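Local coordinates for protein sugar kinase MJ0406 (Methanococcus jannaschii, PDB 2C4E) that phosphorylates nucleosides, chiefly inosine, guanosine and cytidine, to their monophosphates, using ATP as the preferred donor and magnesium or manganese as cofactor, at residues V11-V22 / I34-A45; H135-N144 / F159-Y168. All coordinates share one frame; numbering follows the deposited sequence.

Contact 1 (V11-V22 / I34-A45); sequences VGHTALDYIFNV and IPSARKYYGGAA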
loop_
_atom_site.group_PDB
_atom_site.type_symbol
_atom_site.label_atom_id
_atom_site.label_comp_id
_atom_site.label_asym_id
_atom_site.label_seq_id
_atom_site.Cartn_x
_atom_site.Cartn_y
_atom_site.Cartn_z
ATOM N N VAL A 11 12.995 16.894 13.754
ATOM C CA VAL A 11 12.204 15.979 14.545
ATOM C C VAL A 11 10.944 15.659 13.752
ATOM O O VAL A 11 10.270 16.545 13.211
ATOM C CB VAL A 11 11.790 16.616 15.898
ATOM C CG1 VAL A 11 10.876 15.694 16.675
ATOM C CG2 VAL A 11 13.018 16.991 16.722
ATOM N N GLY A 12 10.635 14.384 13.654
ATOM C CA GLY A 12 9.401 13.963 13.029
ATOM C C GLY A 12 9.610 12.770 12.120
ATOM O O GLY A 12 10.563 12.006 12.261
ATOM N N HIS A 13 8.718 12.639 11.161
ATOM C CA HIS A 13 8.676 11.444 10.330
ATOM C C HIS A 13 9.898 11.239 9.453
ATOM O O HIS A 13 10.325 12.138 8.734
ATOM C CB HIS A 13 7.442 11.488 9.446
ATOM C CG HIS A 13 6.165 11.294 10.196
ATOM N ND1 HIS A 13 6.015 10.332 11.173
ATOM C CD2 HIS A 13 4.971 11.919 10.093
ATOM C CE1 HIS A 13 4.784 10.389 11.654
ATOM N NE2 HIS A 13 4.132 11.345 11.017
ATOM N N THR A 14 10.417 10.017 9.532
ATOM C CA THR A 14 11.217 9.402 8.505
ATOM C C THR A 14 10.380 8.255 7.929
ATOM O O THR A 14 9.959 7.369 8.661
ATOM C CB THR A 14 12.525 8.894 9.123
ATOM O OG1 THR A 14 13.332 10.016 9.513
ATOM C CG2 THR A 14 13.347 8.151 8.097
ATOM N N ALA A 15 10.112 8.297 6.627
ATOM C CA ALA A 15 9.160 7.373 6.006
ATOM C C ALA A 15 9.572 6.937 4.614
ATOM O O ALA A 15 10.358 7.604 3.962
ATOM C CB ALA A 15 7.784 8.012 5.936
ATOM N N LEU A 16 9.019 5.813 4.166
ATOM C CA LEU A 16 9.176 5.358 2.788
ATOM C C LEU A 16 7.893 5.675 2.029
ATOM O O LEU A 16 6.821 5.268 2.458
ATOM C CB LEU A 16 9.440 3.855 2.764
ATOM C CG LEU A 16 10.717 3.459 3.510
ATOM C CD1 LEU A 16 10.654 2.002 3.952
ATOM C CD2 LEU A 16 11.923 3.729 2.622
ATOM N N ASP A 17 8.013 6.405 0.920
ATOM C CA ASP A 17 6.885 6.833 0.098
ATOM C C ASP A 17 6.771 5.939 -1.148
ATOM O O ASP A 17 7.755 5.697 -1.838
ATOM C CB ASP A 17 7.072 8.280 -0.372
ATOM C CG ASP A 17 7.138 9.294 0.769
ATOM O OD1 ASP A 17 6.699 8.999 1.900
ATOM O OD2 ASP A 17 7.598 10.441 0.593
ATOM N N TYR A 18 5.566 5.460 -1.431
ATOM C CA TYR A 18 5.336 4.585 -2.576
ATOM C C TYR A 18 4.245 5.140 -3.461
ATOM O O TYR A 18 3.111 5.307 -3.016
ATOM C CB TYR A 18 4.888 3.202 -2.122
ATOM C CG TYR A 18 5.858 2.490 -1.224
ATOM C CD1 TYR A 18 5.903 2.766 0.143
ATOM C CD2 TYR A 18 6.724 1.526 -1.733
ATOM C CE1 TYR A 18 6.786 2.104 0.978
ATOM C CE2 TYR A 18 7.618 0.859 -0.901
ATOM C CZ TYR A 18 7.637 1.148 0.450
ATOM O OH TYR A 18 8.509 0.487 1.278
ATOM N N ILE A 19 4.572 5.375 -4.728
ATOM C CA ILE A 19 3.614 5.935 -5.671
ATOM C C ILE A 19 3.178 4.850 -6.648
ATOM O O ILE A 19 3.994 4.268 -7.369
ATOM C CB ILE A 19 4.216 7.178 -6.365
ATOM C CG1 ILE A 19 4.528 8.233 -5.291
ATOM C CG2 ILE A 19 3.250 7.739 -7.376
ATOM C CD1 ILE A 19 5.484 9.344 -5.724
ATOM N N PHE A 20 1.873 4.596 -6.644
ATOM C CA PHE A 20 1.269 3.501 -7.361
ATOM C C PHE A 20 0.427 4.059 -8.505
ATOM O O PHE A 20 -0.568 4.739 -8.261
ATOM C CB PHE A 20 0.369 2.710 -6.412
ATOM C CG PHE A 20 1.066 2.197 -5.192
ATOM C CD1 PHE A 20 1.107 2.953 -4.031
ATOM C CD2 PHE A 20 1.659 0.946 -5.193
ATOM C CE1 PHE A 20 1.743 2.473 -2.899
ATOM C CE2 PHE A 20 2.305 0.464 -4.062
ATOM C CZ PHE A 20 2.344 1.228 -2.914
ATOM N N ASN A 21 0.813 3.755 -9.744
ATOM C CA ASN A 21 0.178 4.338 -10.926
ATOM C C ASN A 21 -0.982 3.484 -11.456
ATOM O O ASN A 21 -0.786 2.590 -12.281
ATOM C CB ASN A 21 1.219 4.564 -12.029
ATOM C CG ASN A 21 2.489 5.222 -11.516
ATOM O OD1 ASN A 21 2.499 6.406 -11.175
ATOM N ND2 ASN A 21 3.570 4.452 -11.461
ATOM N N VAL A 22 -2.185 3.772 -10.962
ATOM C CA VAL A 22 -3.401 3.067 -11.362
ATOM C C VAL A 22 -4.147 3.816 -12.475
ATOM O O VAL A 22 -3.876 4.989 -12.739
ATOM C CB VAL A 22 -4.346 2.837 -10.141
ATOM C CG1 VAL A 22 -5.106 4.110 -9.762
ATOM C CG2 VAL A 22 -5.314 1.693 -10.415
ATOM N N ILE A 34 -1.936 -2.046 -10.679
ATOM C CA ILE A 34 -0.806 -1.129 -10.707
ATOM C C ILE A 34 0.409 -1.940 -11.176
ATOM O O ILE A 34 0.698 -2.980 -10.598
ATOM C CB ILE A 34 -0.567 -0.575 -9.284
ATOM C CG1 ILE A 34 -1.918 -0.345 -8.583
ATOM C CG2 ILE A 34 0.266 0.681 -9.345
ATOM C CD1 ILE A 34 -1.871 0.423 -7.304
ATOM N N PRO A 35 1.124 -1.490 -12.210
ATOM C CA PRO A 35 2.215 -2.301 -12.775
ATOM C C PRO A 35 3.374 -2.492 -11.793
ATOM O O PRO A 35 3.836 -3.606 -11.562
ATOM C CB PRO A 35 2.658 -1.500 -14.011
ATOM C CG PRO A 35 2.196 -0.104 -13.771
ATOM C CD PRO A 35 0.981 -0.197 -12.902
ATOM N N SER A 36 3.823 -1.405 -11.191
ATOM C CA SER A 36 4.877 -1.454 -10.202
ATOM C C SER A 36 4.787 -0.241 -9.304
ATOM O O SER A 36 4.012 0.683 -9.549
ATOM C CB SER A 36 6.254 -1.583 -10.855
ATOM O OG SER A 36 6.553 -0.444 -11.643
ATOM N N ALA A 37 5.594 -0.248 -8.260
ATOM C CA ALA A 37 5.587 0.847 -7.314
ATOM C C ALA A 37 6.976 1.083 -6.749
ATOM O O ALA A 37 7.463 0.300 -5.916
ATOM C CB ALA A 37 4.610 0.557 -6.214
ATOM N N ARG A 38 7.613 2.175 -7.203
ATOM C CA ARG A 38 8.937 2.478 -6.721
ATOM C C ARG A 38 8.784 3.105 -5.345
ATOM O O ARG A 38 7.767 3.794 -5.071
ATOM C CB ARG A 38 9.695 3.407 -7.672
ATOM C CG ARG A 38 11.204 3.399 -7.433
ATOM C CD ARG A 38 11.972 4.465 -8.212
ATOM N NE ARG A 38 13.277 4.759 -7.615
ATOM C CZ ARG A 38 14.223 5.508 -8.183
ATOM N NH1 ARG A 38 14.031 6.058 -9.380
ATOM N NH2 ARG A 38 15.372 5.709 -7.548
ATOM N N LYS A 39 9.803 2.825 -4.512
ATOM C CA LYS A 39 9.973 3.355 -3.159
ATOM C C LYS A 39 10.860 4.603 -3.246
ATOM O O LYS A 39 11.846 4.613 -3.983
ATOM C CB LYS A 39 10.642 2.247 -2.323
ATOM C CG LYS A 39 11.086 2.553 -0.915
ATOM C CD LYS A 39 12.251 1.624 -0.495
ATOM C CE LYS A 39 11.955 0.804 0.760
ATOM N NZ LYS A 39 12.278 -0.640 0.576
ATOM N N TYR A 40 10.481 5.662 -2.531
ATOM C CA TYR A 40 11.296 6.881 -2.417
ATOM C C TYR A 40 11.527 7.170 -0.955
ATOM O O TYR A 40 10.634 6.981 -0.136
ATOM C CB TYR A 40 10.601 8.093 -3.032
ATOM C CG TYR A 40 10.360 7.960 -4.512
ATOM C CD1 TYR A 40 9.128 7.543 -4.991
ATOM C CD2 TYR A 40 11.371 8.241 -5.429
ATOM C CE1 TYR A 40 8.900 7.404 -6.351
ATOM C CE2 TYR A 40 11.151 8.117 -6.793
ATOM C CZ TYR A 40 9.914 7.695 -7.246
ATOM O OH TYR A 40 9.681 7.564 -8.590
ATOM N N TYR A 41 12.730 7.631 -0.637
ATOM C CA TYR A 41 13.036 8.060 0.718
ATOM C C TYR A 41 12.243 9.328 1.006
ATOM O O TYR A 41 12.231 10.271 0.207
ATOM C CB TYR A 41 14.547 8.258 0.887
ATOM C CG TYR A 41 15.349 6.987 0.656
ATOM C CD1 TYR A 41 16.477 6.985 -0.161
ATOM C CD2 TYR A 41 14.963 5.780 1.232
ATOM C CE1 TYR A 41 17.200 5.832 -0.376
ATOM C CE2 TYR A 41 15.680 4.621 1.014
ATOM C CZ TYR A 41 16.798 4.650 0.208
ATOM O OH TYR A 41 17.511 3.488 -0.010
ATOM N N GLY A 42 11.564 9.335 2.150
ATOM C CA GLY A 42 10.665 10.415 2.512
ATOM C C GLY A 42 10.505 10.632 4.001
ATOM O O GLY A 42 11.384 10.266 4.796
ATOM N N GLY A 43 9.368 11.218 4.367
ATOM C CA GLY A 43 9.103 11.679 5.722
ATOM C C GLY A 43 9.528 13.132 5.852
ATOM O O GLY A 43 10.658 13.464 5.521
ATOM N N ALA A 44 8.629 14.003 6.300
ATOM C CA ALA A 44 8.934 15.450 6.376
ATOM C C ALA A 44 10.215 15.800 7.142
ATOM O O ALA A 44 10.985 16.652 6.688
ATOM C CB ALA A 44 7.752 16.211 6.926
ATOM N N ALA A 45 10.466 15.163 8.286
ATOM C CA ALA A 45 11.685 15.448 9.044
ATOM C C ALA A 45 12.932 15.048 8.277
ATOM O O ALA A 45 13.859 15.836 8.159
ATOM C CB ALA A 45 11.661 14.779 10.442
HETATM O O HOH W 1 9.990 10.949 -1.068
#
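Asp17 and Tyr40 hold the middle of an antiparallel hairpin, strand 15-21 against strand 33-42. They form a hydrogen-bonded pair. Asp17 N gives to Tyr40 O at 2.9 Å, and Tyr40 N gives to Asp17 O. Ala15 and Gly42 are joined in the same way. One water donates to both Asp17 OD2 and Tyr41 O.

On the face of Leu16 and Tyr18, the Lys39 chain makes the main apolar contact. Its CG is anti to the backbone N (chi1 173°), and the chain runs beside the Tyr18 ring, pointing the same way. Lys39 CB lies 3.6 Å from Tyr18 CE2. Lys39 CE is pressed against Leu16 CD2, a tight 3.5 Å. Without the Tyr18 ring, as with an alanine here, the CB and CG of Lys39 would probably lose the surface they lie along. On the Asp17 side, Ile19 CD1 touches Tyr40 CE1 at 4.0 Å, the two side chains crossing at about a right angle. Toward the turn, Ile34 CD1 meets Phe20 CB. Ile34 also pairs with a strand of the second subunit.

Gly42 and Gly43 leave no room for a CB: one on Gly42 would clash with Asp17 OD2. Asp17 and Gly43 both bind substrate. The hairpin therefore sets the carboxylate of Asp17 close against the glycine backbone just before helix 44-54.

Contact 2 (H135-N144 / F159-Y168); sequences HIATGDPEFN and FDPGQDLPQY
Pro141 packs against Tyr168 and Gln167. With Thr138 and Phe159 it is one of the three residues that bury most surface here. Pro141 opens helix 141-151 and faces the 3-10 turn 163-167. Its CB lies 3.7 Å from Tyr168 CZ. Its CG meets Gln167 OE1 at 3.5 Å, the two side chains crossing at about a right angle. The chain of Gln167 is extended beyond CG, which lets its amide reach the proline ring.

Thr138 meets Asp164. With CG2 anti to the carbonyl carbon, this methyl stands over the carboxylate, 3.8 Å from Asp164 CG, and also touches Pro161 O. A CB on Gly162 would sit tight against that methyl.

The same carboxylate points at the other segment and grips its backbone. Gly139 N donates to Asp164 OD2 at 2.9 Å with a nearly straight bond (171°). The donor comes on the syn side, 18° out of the carboxylate plane. The other oxygen, OD1, accepts from a water that also donates to Gly139 O. The carboxylate thus holds Gly139 directly through its N-H and by water through its carbonyl.

Phe159 joins the strands. It pairs with Ile136 in parallel, and its CD1 touches Ile136 CG2 at 3.9 Å. Asp160 N then donates to Ile136 O at 3.3 Å. Asp160 OD1 accepts from Gly162 N in an Asx turn, while OD2 makes a salt bridge to Arg250, the inferred transition-state stabiliser.

The Asp164 carboxylate, the strand pairing and the Pro141 packing together tie the two loops. The second loop also carries Gln163, which binds substrate, and Asp160, whose charge would probably steady Arg250.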
loop_
_atom_site.group_PDB
_atom_site.type_symbol
_atom_site.label_atom_id
_atom_site.label_comp_id
_atom_site.label_asym_id
_atom_site.label_seq_id
_atom_site.Cartn_x
_atom_site.Cartn_y
_atom_site.Cartn_z
ATOM N N HIS A 135 14.038 21.876 14.405
ATOM C CA HIS A 135 12.921 21.991 13.488
ATOM C C HIS A 135 11.987 20.810 13.683
ATOM O O HIS A 135 12.417 19.656 13.600
ATOM C CB HIS A 135 13.393 22.036 12.042
ATOM C CG HIS A 135 12.268 22.053 11.066
ATOM N ND1 HIS A 135 11.427 23.132 10.923
ATOM C CD2 HIS A 135 11.816 21.101 10.215
ATOM C CE1 HIS A 135 10.494 22.838 10.035
ATOM N NE2 HIS A 135 10.723 21.623 9.571
ATOM N N ILE A 136 10.723 21.134 13.935
ATOM C CA ILE A 136 9.687 20.200 14.323
ATOM C C ILE A 136 8.702 20.108 13.178
ATOM O O ILE A 136 7.935 21.026 12.919
ATOM C CB ILE A 136 8.991 20.672 15.589
ATOM C CG1 ILE A 136 10.015 20.713 16.718
ATOM C CG2 ILE A 136 7.829 19.712 15.924
ATOM C CD1 ILE A 136 9.532 21.377 18.001
ATOM N N ALA A 137 8.759 18.982 12.491
ATOM C CA ALA A 137 7.913 18.716 11.360
ATOM C C ALA A 137 6.787 17.789 11.774
ATOM O O ALA A 137 6.561 17.558 12.963
ATOM C CB ALA A 137 8.748 18.118 10.238
ATOM N N THR A 138 6.039 17.277 10.814
ATOM C CA THR A 138 4.927 16.408 11.163
ATOM C C THR A 138 5.436 15.160 11.880
ATOM O O THR A 138 6.530 14.676 11.639
ATOM C CB THR A 138 4.085 16.009 9.944
ATOM O OG1 THR A 138 4.950 15.594 8.887
ATOM C CG2 THR A 138 3.326 17.212 9.403
ATOM N N GLY A 139 4.627 14.657 12.778
ATOM C CA GLY A 139 5.033 13.565 13.632
ATOM C C GLY A 139 3.951 13.283 14.639
ATOM O O GLY A 139 2.781 13.095 14.268
ATOM N N ASP A 140 4.344 13.172 15.898
ATOM C CA ASP A 140 3.412 12.968 16.990
ATOM C C ASP A 140 3.264 14.316 17.684
ATOM O O ASP A 140 4.244 14.846 18.221
ATOM C CB ASP A 140 3.961 11.928 17.955
ATOM C CG ASP A 140 3.060 11.704 19.130
ATOM O OD1 ASP A 140 2.212 10.781 19.092
ATOM O OD2 ASP A 140 3.141 12.403 20.161
ATOM N N PRO A 141 2.081 14.915 17.626
ATOM C CA PRO A 141 1.907 16.260 18.198
ATOM C C PRO A 141 2.293 16.382 19.672
ATOM O O PRO A 141 2.884 17.401 20.047
ATOM C CB PRO A 141 0.415 16.526 17.979
ATOM C CG PRO A 141 0.129 15.764 16.695
ATOM C CD PRO A 141 0.861 14.468 16.930
ATOM N N GLU A 142 2.002 15.380 20.495
ATOM C CA GLU A 142 2.336 15.475 21.919
ATOM C C GLU A 142 3.849 15.483 22.102
ATOM O O GLU A 142 4.386 16.290 22.872
ATOM C CB GLU A 142 1.698 14.344 22.741
ATOM C CG GLU A 142 2.163 14.327 24.197
ATOM C CD GLU A 142 1.651 13.151 25.028
ATOM O OE1 GLU A 142 1.340 12.061 24.489
ATOM O OE2 GLU A 142 1.581 13.319 26.259
ATOM N N PHE A 143 4.541 14.619 21.366
ATOM C CA PHE A 143 5.999 14.566 21.454
ATOM C C PHE A 143 6.571 15.866 20.882
ATOM O O PHE A 143 7.511 16.437 21.430
ATOM C CB PHE A 143 6.523 13.344 20.696
ATOM C CG PHE A 143 8.012 13.173 20.764
ATOM C CD1 PHE A 143 8.598 12.509 21.824
ATOM C CD2 PHE A 143 8.830 13.671 19.760
ATOM C CE1 PHE A 143 9.981 12.334 21.892
ATOM C CE2 PHE A 143 10.217 13.492 19.826
ATOM C CZ PHE A 143 10.786 12.827 20.897
ATOM N N ASN A 144 5.957 16.371 19.814
ATOM C CA ASN A 144 6.418 17.599 19.174
ATOM C C ASN A 144 6.298 18.790 20.121
ATOM O O ASN A 144 7.229 19.602 20.231
ATOM C CB ASN A 144 5.666 17.865 17.870
ATOM C CG ASN A 144 6.111 16.944 16.734
ATOM O OD1 ASN A 144 5.458 16.847 15.670
ATOM N ND2 ASN A 144 7.198 16.267 16.947
ATOM N N PHE A 159 8.847 25.341 13.500
ATOM C CA PHE A 159 7.666 24.470 13.571
ATOM C C PHE A 159 6.784 24.697 12.364
ATOM O O PHE A 159 6.536 25.825 11.968
ATOM C CB PHE A 159 6.868 24.779 14.851
ATOM C CG PHE A 159 5.580 24.043 14.974
ATOM C CD1 PHE A 159 5.559 22.661 14.937
ATOM C CD2 PHE A 159 4.383 24.732 15.146
ATOM C CE1 PHE A 159 4.350 21.966 15.065
ATOM C CE2 PHE A 159 3.167 24.036 15.255
ATOM C CZ PHE A 159 3.165 22.662 15.218
ATOM N N ASP A 160 6.292 23.618 11.791
ATOM C CA ASP A 160 5.218 23.733 10.824
ATOM C C ASP A 160 4.229 22.630 11.146
ATOM O O ASP A 160 4.583 21.480 11.025
ATOM C CB ASP A 160 5.736 23.568 9.404
ATOM C CG ASP A 160 4.657 23.820 8.339
ATOM O OD1 ASP A 160 3.420 23.659 8.564
ATOM O OD2 ASP A 160 4.963 24.202 7.210
ATOM N N PRO A 161 3.008 22.971 11.534
ATOM C CA PRO A 161 2.019 21.937 11.857
ATOM C C PRO A 161 1.685 21.044 10.654
ATOM O O PRO A 161 1.288 19.902 10.857
ATOM C CB PRO A 161 0.801 22.749 12.274
ATOM C CG PRO A 161 0.986 24.075 11.605
ATOM C CD PRO A 161 2.433 24.326 11.648
ATOM N N GLY A 162 1.833 21.562 9.438
ATOM C CA GLY A 162 1.561 20.810 8.226
ATOM C C GLY A 162 0.224 20.081 8.248
ATOM O O GLY A 162 -0.790 20.603 8.718
ATOM N N GLN A 163 0.235 18.841 7.771
ATOM C CA GLN A 163 -0.988 18.029 7.702
ATOM C C GLN A 163 -1.458 17.536 9.075
ATOM O O GLN A 163 -2.567 16.996 9.186
ATOM C CB GLN A 163 -0.791 16.839 6.754
ATOM C CG GLN A 163 -0.538 17.232 5.295
ATOM C CD GLN A 163 -1.790 17.682 4.555
ATOM O OE1 GLN A 163 -2.865 17.809 5.145
ATOM N NE2 GLN A 163 -1.650 17.925 3.258
ATOM N N ASP A 164 -0.626 17.702 10.106
ATOM C CA ASP A 164 -1.029 17.430 11.482
ATOM C C ASP A 164 -1.955 18.511 12.036
ATOM O O ASP A 164 -2.502 18.324 13.108
ATOM C CB ASP A 164 0.191 17.386 12.423
ATOM C CG ASP A 164 1.049 16.143 12.254
ATOM O OD1 ASP A 164 0.720 15.258 11.433
ATOM O OD2 ASP A 164 2.084 15.986 12.938
ATOM N N LEU A 165 -2.109 19.645 11.346
ATOM C CA LEU A 165 -2.824 20.801 11.915
ATOM C C LEU A 165 -4.194 20.490 12.548
ATOM O O LEU A 165 -4.478 20.979 13.643
ATOM C CB LEU A 165 -2.944 21.959 10.900
ATOM C CG LEU A 165 -3.631 23.222 11.451
ATOM C CD1 LEU A 165 -2.787 23.871 12.546
ATOM C CD2 LEU A 165 -3.941 24.233 10.339
ATOM N N PRO A 166 -5.045 19.700 11.885
ATOM C CA PRO A 166 -6.344 19.317 12.464
ATOM C C PRO A 166 -6.308 18.667 13.861
ATOM O O PRO A 166 -7.307 18.748 14.582
ATOM C CB PRO A 166 -6.912 18.339 11.424
ATOM C CG PRO A 166 -6.261 18.744 10.135
ATOM C CD PRO A 166 -4.869 19.138 10.530
ATOM N N GLN A 167 -5.196 18.030 14.224
ATOM C CA GLN A 167 -5.045 17.363 15.526
ATOM C C GLN A 167 -4.807 18.298 16.705
ATOM O O GLN A 167 -4.878 17.875 17.860
ATOM C CB GLN A 167 -3.890 16.359 15.470
ATOM C CG GLN A 167 -4.131 15.218 14.497
ATOM C CD GLN A 167 -2.948 14.287 14.403
ATOM O OE1 GLN A 167 -2.448 13.807 15.420
ATOM N NE2 GLN A 167 -2.495 14.030 13.185
ATOM N N TYR A 168 -4.497 19.556 16.418
ATOM C CA TYR A 168 -4.253 20.543 17.455
ATOM C C TYR A 168 -5.534 21.288 17.794
ATOM O O TYR A 168 -6.148 21.900 16.917
ATOM C CB TYR A 168 -3.206 21.557 16.982
ATOM C CG TYR A 168 -1.799 21.006 16.855
ATOM C CD1 TYR A 168 -1.423 20.251 15.749
ATOM C CD2 TYR A 168 -0.843 21.242 17.839
ATOM C CE1 TYR A 168 -0.143 19.744 15.626
ATOM C CE2 TYR A 168 0.459 20.737 17.725
ATOM C CZ TYR A 168 0.803 19.992 16.616
ATOM O OH TYR A 168 2.071 19.486 16.495
HETATM O O HOH W 2 4.565 19.574 12.985
HETATM O O HOH W 3 1.649 12.792 11.949
#

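How the contacts relate
Contact 1 comes first along the chain and contact 2 follows without overlap; their centres lie about 19 Å apart. Contact 1 belongs to the four-stranded sheet that reaches the second subunit. Contact 2 lies at the ends of strands 131-136 and 156-159 in the eight-stranded sheet. Strand 7-11 connects the two: Val11 N lies 2.8 Å from His135 O, a probable hydrogen bond, and Val11 O is similarly placed to Ala137 N. Packing of Ala44 on Thr138 and of His13 on Gly139 completes the join. Substrate residues thus come from the four-stranded sheet (Asp17), from the N-cap of helix 44-54 (Gly43) and from the loop after strand 156-159 (Gln163).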